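Local coordinates for protein endosialidase (Enterobacteria phage phi92, PDB 4HIZ) that cleaves polysialic acid chains internally as a phage endosialidase, acting on alpha-2,8 and alpha-2,9 linkages, at residues A[297-300]-A[301-304]; A[209-212]-A[213-216]. One frame throughout, in Å; residues are numbered along the deposited sequence.

Contact 1: A[297-300]-A[301-304]; sequences VIDD and DNYT
The phenol ring of Tyr303 takes the carbonyl oxygen of Asp300 over the centre of one face, 3.7 Å above its plane; Tyr303 OH hydrogen-bonds to Gly155 O, and the Tyr328 ring meets the Tyr303 ring with planes at about 45°. A second pair of flat groups, the Asp299 carboxylate and the Asn302 amide, stand 69° apart. Asn302 ND2 donates almost straight to Asp299 OD2 at 2.9 Å; the acceptor lies in the amide plane, yet the donor stands above the carboxylate plane. Asn302 OD1 accepts from Lys238 NZ, so the amide is held at both ends. Asn302 N reaches Asp299 OD1 at 3.2 Å, also from above that plane. A chi1 of -173° carries the Asp299 carboxylate away from its own N and over the turn, where Asn302 uses both oxygens. The type I turn from Asp300 to Tyr303 runs into a G1 bulge, Tyr303 and Thr304 both facing Asp299; beyond it Ile298 N (2.8 Å) and Asp299 N (3.0 Å) share Thr304 O in a classic bulge. This bulged hairpin joins strands 291-297 and 304-311 of a propeller sheet and packs on Cys154 of strand 144-154 and Tyr323 of strand 318-324.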
# COMPACT_ATOMS: atom_id res chain seq x y z
N VAL A 297 -10.79 -3.23 -35.46
CA VAL A 297 -10.22 -4.08 -36.51
C VAL A 297 -11.26 -4.52 -37.52
O VAL A 297 -12.33 -4.99 -37.14
CB VAL A 297 -9.55 -5.32 -35.92
CG1 VAL A 297 -9.10 -6.29 -37.05
CG2 VAL A 297 -8.37 -4.88 -35.08
N ILE A 298 -10.94 -4.40 -38.80
CA ILE A 298 -11.82 -4.88 -39.86
C ILE A 298 -11.33 -6.27 -40.31
O ILE A 298 -12.15 -7.17 -40.53
CB ILE A 298 -11.83 -3.87 -41.02
CG1 ILE A 298 -12.62 -2.62 -40.61
CG2 ILE A 298 -12.40 -4.52 -42.32
CD1 ILE A 298 -12.07 -1.37 -41.15
N ASP A 299 -10.02 -6.46 -40.44
CA ASP A 299 -9.47 -7.76 -40.84
C ASP A 299 -8.14 -7.98 -40.08
O ASP A 299 -7.15 -7.31 -40.38
CB ASP A 299 -9.23 -7.74 -42.36
CG ASP A 299 -8.81 -9.10 -42.95
OD1 ASP A 299 -8.11 -9.89 -42.30
OD2 ASP A 299 -9.13 -9.37 -44.13
N ASP A 300 -8.12 -8.90 -39.12
CA ASP A 300 -6.91 -9.11 -38.31
C ASP A 300 -5.71 -9.58 -39.14
O ASP A 300 -4.60 -9.05 -39.03
CB ASP A 300 -7.13 -10.15 -37.23
CG ASP A 300 -7.59 -9.57 -35.94
OD1 ASP A 300 -6.83 -8.79 -35.29
OD2 ASP A 300 -8.72 -9.91 -35.56
N ASP A 301 -5.95 -10.58 -39.99
CA ASP A 301 -4.86 -11.18 -40.74
C ASP A 301 -4.21 -10.22 -41.75
O ASP A 301 -3.02 -10.36 -42.07
CB ASP A 301 -5.38 -12.39 -41.51
CG ASP A 301 -5.73 -13.54 -40.60
OD1 ASP A 301 -5.31 -13.53 -39.43
OD2 ASP A 301 -6.42 -14.45 -41.08
N ASN A 302 -5.00 -9.27 -42.24
CA ASN A 302 -4.50 -8.34 -43.25
C ASN A 302 -4.24 -6.95 -42.71
O ASN A 302 -3.89 -6.03 -43.47
CB ASN A 302 -5.45 -8.31 -44.42
CG ASN A 302 -5.46 -9.63 -45.17
OD1 ASN A 302 -4.41 -10.11 -45.61
ND2 ASN A 302 -6.62 -10.26 -45.26
N TYR A 303 -4.39 -6.81 -41.38
CA TYR A 303 -4.06 -5.57 -40.69
C TYR A 303 -4.87 -4.42 -41.25
O TYR A 303 -4.36 -3.32 -41.50
CB TYR A 303 -2.56 -5.29 -40.71
CG TYR A 303 -1.83 -6.33 -39.90
CD1 TYR A 303 -1.47 -7.54 -40.48
CD2 TYR A 303 -1.56 -6.12 -38.55
CE1 TYR A 303 -0.84 -8.52 -39.77
CE2 TYR A 303 -0.93 -7.12 -37.80
CZ TYR A 303 -0.57 -8.32 -38.42
OH TYR A 303 0.05 -9.32 -37.69
N THR A 304 -6.15 -4.68 -41.46
CA THR A 304 -7.07 -3.62 -41.87
C THR A 304 -7.81 -3.12 -40.64
O THR A 304 -8.46 -3.89 -39.94
CB THR A 304 -8.11 -4.17 -42.91
OG1 THR A 304 -7.42 -4.78 -44.03
CG2 THR A 304 -8.96 -3.04 -43.44
O HOH W 1 -8.86 -6.41 -45.77

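Contact 2: A[209-212]-A[213-216]. With EDO (1,2-ethanediol), chain K.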
# COMPACT_ATOMS: atom_id res chain seq x y z
N GLY A 209 2.67 -11.92 -36.27
CA GLY A 209 2.60 -10.48 -36.10
C GLY A 209 3.93 -9.81 -35.82
O GLY A 209 3.96 -8.65 -35.43
N LEU A 210 5.03 -10.53 -36.00
CA LEU A 210 6.35 -9.97 -35.69
C LEU A 210 6.93 -9.14 -36.86
O LEU A 210 6.59 -9.37 -38.03
CB LEU A 210 7.34 -11.08 -35.32
CG LEU A 210 6.87 -12.02 -34.21
CD1 LEU A 210 7.75 -13.28 -34.12
CD2 LEU A 210 6.88 -11.27 -32.91
N LYS A 211 7.80 -8.21 -36.52
CA LYS A 211 8.57 -7.43 -37.48
C LYS A 211 10.04 -7.61 -37.19
O LYS A 211 10.43 -8.04 -36.09
CB LYS A 211 8.20 -5.95 -37.38
CG LYS A 211 6.77 -5.66 -37.86
CD LYS A 211 6.38 -4.22 -37.61
CE LYS A 211 5.07 -3.88 -38.35
NZ LYS A 211 5.29 -3.36 -39.77
N VAL A 212 10.88 -7.32 -38.19
CA VAL A 212 12.31 -7.36 -37.97
C VAL A 212 12.71 -6.50 -36.76
O VAL A 212 12.26 -5.33 -36.62
CB VAL A 212 13.04 -6.84 -39.22
CG1 VAL A 212 14.53 -6.72 -38.95
CG2 VAL A 212 12.78 -7.78 -40.40
N GLY A 213 13.55 -7.07 -35.90
CA GLY A 213 14.02 -6.38 -34.72
C GLY A 213 13.19 -6.71 -33.49
O GLY A 213 13.63 -6.40 -32.36
N ASP A 214 12.02 -7.32 -33.68
CA ASP A 214 11.19 -7.67 -32.49
C ASP A 214 11.90 -8.73 -31.64
O ASP A 214 12.65 -9.57 -32.15
CB ASP A 214 9.78 -8.11 -32.90
CG ASP A 214 8.90 -6.94 -33.28
OD1 ASP A 214 9.29 -5.78 -32.98
OD2 ASP A 214 7.81 -7.16 -33.86
N ALA A 215 11.67 -8.66 -30.34
CA ALA A 215 12.36 -9.48 -29.35
C ALA A 215 11.51 -10.68 -28.99
O ALA A 215 10.31 -10.52 -28.70
CB ALA A 215 12.60 -8.63 -28.10
N VAL A 216 12.11 -11.87 -28.98
CA VAL A 216 11.37 -13.11 -28.73
C VAL A 216 12.15 -14.03 -27.82
O VAL A 216 13.30 -13.73 -27.47
CB VAL A 216 11.03 -13.85 -30.06
CG1 VAL A 216 10.23 -12.92 -30.99
CG2 VAL A 216 12.31 -14.33 -30.75
C1 EDO K . 2.36 -10.44 -40.56
O1 EDO K . 1.43 -11.04 -41.46
C2 EDO K . 3.13 -11.51 -39.79
O2 EDO K . 2.26 -12.41 -39.07
O HOH W 2 11.38 -4.00 -34.53
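Asp214 reaches back over the turn to Lys211, whose backbone N donates to Asp214 OD2 at 2.9 Å, coming from above the carboxylate plane. In return Asp214 N donates to Lys211 O at 3.0 Å, closing a type II turn from Lys211 to Asp214. A chi1 of -76° brings the carboxylate there, setting CG beside the residue's own backbone N. Gly213 holds the third position with a positive phi of 95°, as expected of glycine in a type II turn. A water donates to Val212 O (2.6 Å) and Asp214 OD1 (3.2 Å), bridging the two over one face of the turn. Leu210 CD1 rests on Val216 CG1 at 4.0 Å, with Phe262 and Val232 touching both side chains. Gly209 N donates to O2 of a 1,2-ethanediol (2.9 Å), probably from the crystallisation liquor, which also bonds to Lys238 O. In the next shell Arg157 NH1 forms a salt bridge with Asp214 OD2 and a hydrogen bond with Gly209 O, while Lys211 leads away to a salt bridge with Glu272 and a cation-pi contact with Tyr328. Gripped by a backbone N-H and a guanidinium group, the buried Asp214 carboxylate would be expected to stay charged.

Overall arrangement
From the N terminus, the chain meets contact 2 first: residues 209-216 close the turn that leads from the loop after strand 200-204 into strand 215-219, part of an eight-stranded sheet that projects from the propeller. About eighty residues later, contact 1 closes the hairpin between strands 291-297 and 304-311. The two follow in series, neither nested nor crossed, with centres about 18 Å apart. They nevertheless touch, Tyr303 OH lying 3.2 Å from Gly209 CA. Tyr328 is a neighbour of both, its OH also hydrogen-bonded to Leu210 O. Together they bring the base of the projecting sheet against a hairpin end of the propeller.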